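Side-chain contacts in VESB protease (Vibrio cholerae, PDB 4LK4), which probably acts as a secreted serine endopeptidase of the trypsin family, cutting peptide bonds within other proteins: residues Ser15-Ala20 with Gly71-Asn76; Ser24-Val29 with Arg49-Ala54; Val66-Gly71 with Val107-Thr112. The protein carries 1 engineered substitution. One frame throughout, in Å; residues are numbered along the deposited sequence.

Contact 1: residues Ser15-Ala20 with Gly71-Asn76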
loop_
_atom_site.group_PDB
_atom_site.type_symbol
_atom_site.label_atom_id
_atom_site.label_comp_id
_atom_site.label_asym_id
_atom_site.label_seq_id
_atom_site.Cartn_x
_atom_site.Cartn_y
_atom_site.Cartn_z
ATOM N N SER A 15 -24.717 2.882 5.360
ATOM C CA SER A 15 -25.605 3.847 4.766
ATOM C C SER A 15 -24.878 4.582 3.642
ATOM O O SER A 15 -23.674 4.777 3.711
ATOM C CB SER A 15 -26.058 4.823 5.868
ATOM O OG SER A 15 -26.564 6.035 5.327
ATOM N N ASN A 16 -25.625 5.004 2.624
ATOM C CA ASN A 16 -25.053 5.778 1.549
ATOM C C ASN A 16 -24.299 6.977 2.152
ATOM O O ASN A 16 -24.835 7.703 2.949
ATOM C CB ASN A 16 -26.152 6.298 0.606
ATOM C CG ASN A 16 -26.719 5.234 -0.346
ATOM O OD1 ASN A 16 -26.262 4.085 -0.440
ATOM N ND2 ASN A 16 -27.740 5.648 -1.082
ATOM N N ALA A 17 -23.036 7.160 1.816
ATOM C CA ALA A 17 -22.283 8.268 2.394
ATOM C C ALA A 17 -22.726 9.628 1.825
ATOM O O ALA A 17 -23.375 9.691 0.787
ATOM C CB ALA A 17 -20.799 8.060 2.165
ATOM N N ASN A 18 -22.364 10.699 2.530
ATOM C CA ASN A 18 -22.431 12.055 1.996
ATOM C C ASN A 18 -21.077 12.375 1.353
ATOM O O ASN A 18 -20.065 12.374 2.045
ATOM C CB ASN A 18 -22.722 13.028 3.137
ATOM C CG ASN A 18 -22.622 14.478 2.708
ATOM O OD1 ASN A 18 -22.428 14.797 1.523
ATOM N ND2 ASN A 18 -22.761 15.379 3.677
ATOM N N SER A 19 -21.062 12.647 0.047
ATOM C CA SER A 19 -19.807 12.646 -0.750
ATOM C C SER A 19 -18.840 13.772 -0.447
ATOM O O SER A 19 -17.624 13.638 -0.665
ATOM C CB SER A 19 -20.099 12.708 -2.254
ATOM O OG SER A 19 -20.505 14.014 -2.628
ATOM N N ALA A 20 -19.399 14.885 0.001
ATOM C CA ALA A 20 -18.629 16.021 0.398
ATOM C C ALA A 20 -17.814 15.705 1.644
ATOM O O ALA A 20 -16.843 16.419 1.919
ATOM C CB ALA A 20 -19.547 17.204 0.653
ATOM N N GLY A 71 -11.924 10.557 -5.249
ATOM C CA GLY A 71 -13.174 11.325 -5.036
ATOM C C GLY A 71 -14.324 10.645 -5.736
ATOM O O GLY A 71 -15.293 11.265 -6.091
ATOM N N ALA A 72 -14.203 9.338 -5.955
ATOM C CA ALA A 72 -15.311 8.554 -6.526
ATOM C C ALA A 72 -16.459 8.576 -5.531
ATOM O O ALA A 72 -16.218 8.691 -4.336
ATOM C CB ALA A 72 -14.852 7.109 -6.787
ATOM N N TYR A 73 -17.688 8.474 -6.013
ATOM C CA TYR A 73 -18.839 8.350 -5.134
ATOM C C TYR A 73 -19.892 7.403 -5.706
ATOM O O TYR A 73 -20.113 6.335 -5.160
ATOM C CB TYR A 73 -19.425 9.714 -4.842
ATOM C CG TYR A 73 -20.650 9.624 -4.002
ATOM C CD1 TYR A 73 -20.544 9.420 -2.638
ATOM C CD2 TYR A 73 -21.908 9.699 -4.561
ATOM C CE1 TYR A 73 -21.666 9.327 -1.852
ATOM C CE2 TYR A 73 -23.049 9.570 -3.785
ATOM C CZ TYR A 73 -22.911 9.396 -2.430
ATOM O OH TYR A 73 -24.003 9.272 -1.617
ATOM N N ASP A 74 -20.542 7.786 -6.790
ATOM C CA ASP A 74 -21.446 6.888 -7.555
ATOM C C ASP A 74 -20.608 6.301 -8.673
ATOM O O ASP A 74 -20.245 7.004 -9.632
ATOM C CB ASP A 74 -22.602 7.667 -8.141
ATOM C CG ASP A 74 -23.527 6.824 -9.046
ATOM O OD1 ASP A 74 -23.150 5.670 -9.369
ATOM O OD2 ASP A 74 -24.627 7.374 -9.442
ATOM N N LEU A 75 -20.278 5.019 -8.566
ATOM C CA LEU A 75 -19.340 4.448 -9.539
ATOM C C LEU A 75 -19.868 4.489 -10.977
ATOM O O LEU A 75 -19.076 4.449 -11.904
ATOM C CB LEU A 75 -18.909 3.028 -9.143
ATOM C CG LEU A 75 -18.146 2.951 -7.817
ATOM C CD1 LEU A 75 -18.142 1.561 -7.273
ATOM C CD2 LEU A 75 -16.730 3.400 -7.966
ATOM N N ASN A 76 -21.183 4.579 -11.153
ATOM C CA ASN A 76 -21.779 4.700 -12.477
ATOM C C ASN A 76 -21.754 6.113 -13.081
ATOM O O ASN A 76 -22.262 6.327 -14.187
ATOM C CB ASN A 76 -23.226 4.208 -12.434
ATOM C CG ASN A 76 -23.361 2.744 -12.736
ATOM O OD1 ASN A 76 -22.482 2.129 -13.325
ATOM N ND2 ASN A 76 -24.471 2.176 -12.337
#
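Tyr73 reaches across to the carbonyl of Ala17 and the side chain of Ser19, and every touch between the two segments is made by this one side chain. Its CB starts 4.0 Å from Ser19 CB, and with CG anti to the backbone N (chi1 177°) the ring runs out toward the 15-20 chain. Beyond CB, the ring turns one face to Ser19: Ser19 CB sits above it, displaced toward the rim, and is 3.3 Å from Tyr73 CD1. This is a CH-pi contact, with Ser19 CB 3.7 Å from the ring centroid. Further out, Tyr73 CE1 has Ala17 CB at 4.3 Å. Ala17 O lies at the ring edge, where Tyr73 OH donates a hydrogen bond to it. The 2.5 Å between Tyr73 OH and Ala17 O is short, so little should be read into its exact length. The hydroxyl comes in nearly along the line of the carbonyl (C=O...donor angle 159°), tilted 16° from its plane. Held by its tip and one face, the ring links two parts of the trypsin-like fold: the segment beginning with strand 15-16, which pairs with strand 156-162 in the second sheet, and the loop leaving strand 66-70 of the first barrel.

Contact 2: residues Ser24-Val29 with Arg49-Ala54; sequences SIVALV and RYVLTA
Val26 and Leu28 meet Val51 and Thr53 in side-chain packing across the interior of the six-stranded antiparallel barrel that forms the first half of the trypsin-like domain. No hydrogen bond joins the two segments, because strand 39-46 runs between them in the sheet; the curl of the barrel lets alternate residues of each strand point at the other. All four touching residues are buried. Between the valines the approach is methyl to methyl, with Val26 CG1 4.2 Å from Val51 CG1. Leu28 and Thr53 meet tip to tip. The leucine is extended, CD1 lying anti to CA (chi2 -176°), and this methyl comes within 3.6 Å of Thr53 OG1 and 4.1 Å of Thr53 CB. The hydroxyl facing this methyl has its polar partner elsewhere: Thr53 OG1 is hydrogen-bonded to Gly42 O, on the strand lying between the two segments. The threonine therefore satisfies its polar atom on the barrel wall and still adds bulk to the apolar interior. Around this pairing, Val68 of strand 66-70 packs on both Val26 and Leu28, Phe45 of strand 39-46 touches Val26 and Phe40 touches Leu28, and Val107 of strand 105-109 lies against Val51.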
loop_
_atom_site.group_PDB
_atom_site.type_symbol
_atom_site.label_atom_id
_atom_site.label_comp_id
_atom_site.label_asym_id
_atom_site.label_seq_id
_atom_site.Cartn_x
_atom_site.Cartn_y
_atom_site.Cartn_z
ATOM N N SER A 24 -11.478 12.537 -0.342
ATOM C CA SER A 24 -10.214 11.819 -0.499
ATOM C C SER A 24 -10.348 10.304 -0.653
ATOM O O SER A 24 -9.347 9.605 -0.713
ATOM C CB SER A 24 -9.276 12.148 0.676
ATOM O OG SER A 24 -8.854 13.519 0.666
ATOM N N ILE A 25 -11.563 9.773 -0.711
ATOM C CA ILE A 25 -11.747 8.329 -0.908
ATOM C C ILE A 25 -11.254 7.915 -2.290
ATOM O O ILE A 25 -11.242 8.716 -3.228
ATOM C CB ILE A 25 -13.226 7.945 -0.812
ATOM C CG1 ILE A 25 -13.435 6.449 -0.648
ATOM C CG2 ILE A 25 -13.966 8.370 -2.073
ATOM C CD1 ILE A 25 -12.905 5.882 0.645
ATOM N N VAL A 26 -10.870 6.663 -2.439
ATOM C CA VAL A 26 -10.446 6.180 -3.745
ATOM C C VAL A 26 -11.019 4.801 -4.059
ATOM O O VAL A 26 -10.986 3.901 -3.209
ATOM C CB VAL A 26 -8.916 6.079 -3.803
ATOM C CG1 VAL A 26 -8.468 5.640 -5.178
ATOM C CG2 VAL A 26 -8.291 7.403 -3.385
ATOM N N ALA A 27 -11.545 4.650 -5.275
ATOM C CA ALA A 27 -11.926 3.350 -5.789
ATOM C C ALA A 27 -10.830 2.820 -6.695
ATOM O O ALA A 27 -10.326 3.515 -7.582
ATOM C CB ALA A 27 -13.212 3.447 -6.543
ATOM N N LEU A 28 -10.455 1.583 -6.459
ATOM C CA LEU A 28 -9.491 0.903 -7.314
ATOM C C LEU A 28 -10.259 0.054 -8.319
ATOM O O LEU A 28 -11.092 -0.781 -7.943
ATOM C CB LEU A 28 -8.545 0.041 -6.474
ATOM C CG LEU A 28 -7.709 0.814 -5.457
ATOM C CD1 LEU A 28 -6.766 -0.164 -4.783
ATOM C CD2 LEU A 28 -6.914 1.918 -6.117
ATOM N N VAL A 29 -10.004 0.280 -9.599
ATOM C CA VAL A 29 -10.809 -0.388 -10.606
ATOM C C VAL A 29 -9.914 -0.942 -11.676
ATOM O O VAL A 29 -8.854 -0.384 -11.945
ATOM C CB VAL A 29 -11.891 0.533 -11.194
ATOM C CG1 VAL A 29 -12.583 1.296 -10.069
ATOM C CG2 VAL A 29 -11.311 1.522 -12.152
ATOM N N ARG A 49 0.809 12.037 -6.348
ATOM C CA ARG A 49 0.449 10.888 -7.152
ATOM C C ARG A 49 0.335 9.600 -6.326
ATOM O O ARG A 49 0.482 8.518 -6.867
ATOM C CB ARG A 49 1.445 10.726 -8.319
ATOM C CG ARG A 49 2.904 10.483 -7.917
ATOM C CD ARG A 49 3.760 10.018 -9.078
ATOM N NE ARG A 49 4.256 11.150 -9.866
ATOM C CZ ARG A 49 3.986 11.391 -11.152
ATOM N NH1 ARG A 49 3.207 10.586 -11.866
ATOM N NH2 ARG A 49 4.496 12.469 -11.725
ATOM N N TYR A 50 -0.002 9.705 -5.038
ATOM C CA TYR A 50 0.001 8.523 -4.192
ATOM C C TYR A 50 -1.319 8.203 -3.534
ATOM O O TYR A 50 -2.012 9.074 -3.010
ATOM C CB TYR A 50 1.049 8.666 -3.117
ATOM C CG TYR A 50 2.435 8.879 -3.661
ATOM C CD1 TYR A 50 3.135 7.825 -4.222
ATOM C CD2 TYR A 50 3.053 10.137 -3.609
ATOM C CE1 TYR A 50 4.413 8.001 -4.726
ATOM C CE2 TYR A 50 4.348 10.325 -4.110
ATOM C CZ TYR A 50 5.017 9.248 -4.664
ATOM O OH TYR A 50 6.278 9.383 -5.173
ATOM N N VAL A 51 -1.625 6.911 -3.541
ATOM C CA VAL A 51 -2.804 6.348 -2.930
ATOM C C VAL A 51 -2.398 5.269 -1.926
ATOM O O VAL A 51 -1.492 4.478 -2.182
ATOM C CB VAL A 51 -3.640 5.698 -4.019
ATOM C CG1 VAL A 51 -4.730 4.834 -3.424
ATOM C CG2 VAL A 51 -4.211 6.768 -4.931
ATOM N N LEU A 52 -3.075 5.242 -0.790
ATOM C CA LEU A 52 -2.817 4.285 0.281
ATOM C C LEU A 52 -3.900 3.240 0.228
ATOM O O LEU A 52 -5.093 3.570 0.061
ATOM C CB LEU A 52 -2.902 4.985 1.627
ATOM C CG LEU A 52 -2.732 4.120 2.870
ATOM C CD1 LEU A 52 -1.405 3.380 2.865
ATOM C CD2 LEU A 52 -2.868 4.963 4.138
ATOM N N THR A 53 -3.505 1.981 0.340
ATOM C CA THR A 53 -4.447 0.881 0.222
ATOM C C THR A 53 -3.868 -0.354 0.884
ATOM O O THR A 53 -2.863 -0.258 1.564
ATOM C CB THR A 53 -4.798 0.624 -1.255
ATOM O OG1 THR A 53 -5.952 -0.218 -1.317
ATOM C CG2 THR A 53 -3.693 -0.070 -1.967
ATOM N N ALA A 54 -4.494 -1.503 0.691
ATOM C CA ALA A 54 -4.107 -2.747 1.338
ATOM C C ALA A 54 -3.228 -3.539 0.376
ATOM O O ALA A 54 -3.456 -3.500 -0.824
ATOM C CB ALA A 54 -5.356 -3.536 1.696
#

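Contact 3: residues Val66-Gly71 with Val107-Thr112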
loop_
_atom_site.group_PDB
_atom_site.type_symbol
_atom_site.label_atom_id
_atom_site.label_comp_id
_atom_site.label_asym_id
_atom_site.label_seq_id
_atom_site.Cartn_x
_atom_site.Cartn_y
_atom_site.Cartn_z
ATOM N N VAL A 66 -4.444 -1.632 -13.475
ATOM C CA VAL A 66 -5.163 -0.906 -12.409
ATOM C C VAL A 66 -5.277 0.588 -12.638
ATOM O O VAL A 66 -4.286 1.249 -12.943
ATOM C CB VAL A 66 -4.513 -1.152 -11.042
ATOM C CG1 VAL A 66 -5.019 -0.158 -9.988
ATOM C CG2 VAL A 66 -4.785 -2.588 -10.612
ATOM N N ASP A 67 -6.506 1.094 -12.488
ATOM C CA ASP A 67 -6.787 2.520 -12.393
ATOM C C ASP A 67 -7.270 2.824 -10.992
ATOM O O ASP A 67 -7.711 1.934 -10.269
ATOM C CB ASP A 67 -7.900 2.940 -13.343
ATOM C CG ASP A 67 -7.512 2.843 -14.801
ATOM O OD1 ASP A 67 -6.298 2.953 -15.094
ATOM O OD2 ASP A 67 -8.435 2.653 -15.656
ATOM N N VAL A 68 -7.212 4.102 -10.627
ATOM C CA VAL A 68 -7.844 4.578 -9.422
ATOM C C VAL A 68 -8.786 5.706 -9.794
ATOM O O VAL A 68 -8.600 6.383 -10.813
ATOM C CB VAL A 68 -6.831 5.084 -8.379
ATOM C CG1 VAL A 68 -5.676 4.121 -8.265
ATOM C CG2 VAL A 68 -6.333 6.492 -8.714
ATOM N N ILE A 69 -9.794 5.887 -8.956
ATOM C CA ILE A 69 -10.762 6.995 -9.103
ATOM C C ILE A 69 -10.825 7.721 -7.786
ATOM O O ILE A 69 -11.372 7.195 -6.826
ATOM C CB ILE A 69 -12.175 6.546 -9.449
ATOM C CG1 ILE A 69 -12.175 5.726 -10.727
ATOM C CG2 ILE A 69 -13.074 7.780 -9.636
ATOM C CD1 ILE A 69 -13.488 5.009 -10.991
ATOM N N ILE A 70 -10.213 8.899 -7.759
ATOM C CA ILE A 70 -10.072 9.714 -6.556
ATOM C C ILE A 70 -11.334 10.539 -6.432
ATOM O O ILE A 70 -11.759 11.164 -7.391
ATOM C CB ILE A 70 -8.853 10.690 -6.670
ATOM C CG1 ILE A 70 -7.545 9.905 -6.880
ATOM C CG2 ILE A 70 -8.710 11.545 -5.433
ATOM C CD1 ILE A 70 -6.296 10.743 -6.952
ATOM N N GLY A 71 -11.924 10.557 -5.249
ATOM C CA GLY A 71 -13.174 11.325 -5.036
ATOM C C GLY A 71 -14.324 10.645 -5.736
ATOM O O GLY A 71 -15.293 11.265 -6.091
ATOM N N VAL A 107 -0.045 2.954 -4.119
ATOM C CA VAL A 107 -0.180 3.014 -5.556
ATOM C C VAL A 107 0.361 4.364 -5.994
ATOM O O VAL A 107 -0.127 5.395 -5.557
ATOM C CB VAL A 107 -1.638 2.838 -6.002
ATOM C CG1 VAL A 107 -1.729 2.787 -7.522
ATOM C CG2 VAL A 107 -2.220 1.566 -5.391
ATOM N N GLU A 108 1.413 4.336 -6.816
ATOM C CA GLU A 108 1.962 5.510 -7.436
ATOM C C GLU A 108 1.217 5.665 -8.749
ATOM O O GLU A 108 1.105 4.711 -9.502
ATOM C CB GLU A 108 3.429 5.258 -7.680
ATOM C CG GLU A 108 4.189 6.420 -8.286
ATOM C CD GLU A 108 5.589 6.043 -8.709
ATOM O OE1 GLU A 108 6.427 5.808 -7.804
ATOM O OE2 GLU A 108 5.840 5.994 -9.947
ATOM N N LEU A 109 0.690 6.853 -9.005
ATOM C CA LEU A 109 -0.195 7.107 -10.134
ATOM C C LEU A 109 0.560 7.686 -11.305
ATOM O O LEU A 109 1.558 8.343 -11.109
ATOM C CB LEU A 109 -1.229 8.131 -9.713
ATOM C CG LEU A 109 -2.122 7.699 -8.563
ATOM C CD1 LEU A 109 -3.279 8.676 -8.425
ATOM C CD2 LEU A 109 -2.663 6.297 -8.803
ATOM N N ALA A 110 0.066 7.492 -12.518
ATOM C CA ALA A 110 0.738 8.034 -13.722
ATOM C C ALA A 110 0.718 9.562 -13.815
ATOM O O ALA A 110 1.403 10.147 -14.639
ATOM C CB ALA A 110 0.144 7.433 -14.992
ATOM N N GLN A 111 -0.070 10.217 -12.988
ATOM C CA GLN A 111 0.006 11.668 -12.895
ATOM C C GLN A 111 -0.519 12.096 -11.539
ATOM O O GLN A 111 -1.191 11.331 -10.869
ATOM C CB GLN A 111 -0.785 12.322 -14.035
ATOM C CG GLN A 111 -2.059 11.575 -14.365
ATOM C CD GLN A 111 -2.882 12.196 -15.481
ATOM O OE1 GLN A 111 -2.885 13.415 -15.686
ATOM N NE2 GLN A 111 -3.623 11.346 -16.189
ATOM N N THR A 112 -0.176 13.312 -11.146
ATOM C CA THR A 112 -0.567 13.849 -9.871
ATOM C C THR A 112 -2.025 14.264 -9.933
ATOM O O THR A 112 -2.548 14.544 -10.998
ATOM C CB THR A 112 0.283 15.089 -9.522
ATOM O OG1 THR A 112 0.088 16.113 -10.510
ATOM C CG2 THR A 112 1.776 14.736 -9.446
#
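Leu109 turns CG away from its own carbonyl carbon, beside the backbone N (chi1 -61°), and then extends with CD1 anti to CA (chi2 -169°); its CB does not aim straight at the 66-71 segment, but the branched end does come near it. Val68 presents both of its methyls there, and the two side chains meet end on. Leu109 CD2 is the methyl that touches both branches, 3.7 Å from Val68 CG2 and 3.8 Å from Val68 CG1. Leu109 CD1 also approaches Val68 CG2, at 3.8 Å, so the leucine fork fits closely against the valine tip. The same methyl, Leu109 CD1, also meets Ile70 CD1 at 3.9 Å; here the two chains cross obliquely, the isoleucine being stretched out to its terminal methyl. Val107, two residues before Leu109, adds a looser contact, its CG1 lying 4.2 Å from Val68 CG1. Every one of these touches is between buried carbon atoms, and no hydrogen bond connects the segments. The strands run nearly at right angles, 81° between their directions, with axes 8.9 Å apart at closest approach, as the strong curl of the barrel allows for strands one apart in the sheet. Strand 82-91 lies between them and pairs with each, its Ala86 touched by Val107, while Ile70 packs on Leu115 and Leu109 on Val51 of strand 50-53.

From the N terminus, the chain leaves strand 15-16 and enters the first barrel at strand 25-30. Contact 2 closes first, when strand 50-53 returns to face 24-29; it lies wholly within the longer loop that contact 1 completes at 71-76. Contact 3 opens at 66-71 after contact 2 has closed, and ends at 107-112 beyond contact 1, so contacts 1 and 3 cross and share Gly71. Gly71 N also lies 2.8 Å from Ile25 O, a probable hydrogen bond joining contacts 1 and 2. Contacts 2 and 3, whose centres are about 7 Å apart, pack side by side in the same barrel interior; contact 1 ties that barrel to the segment running from the second sheet.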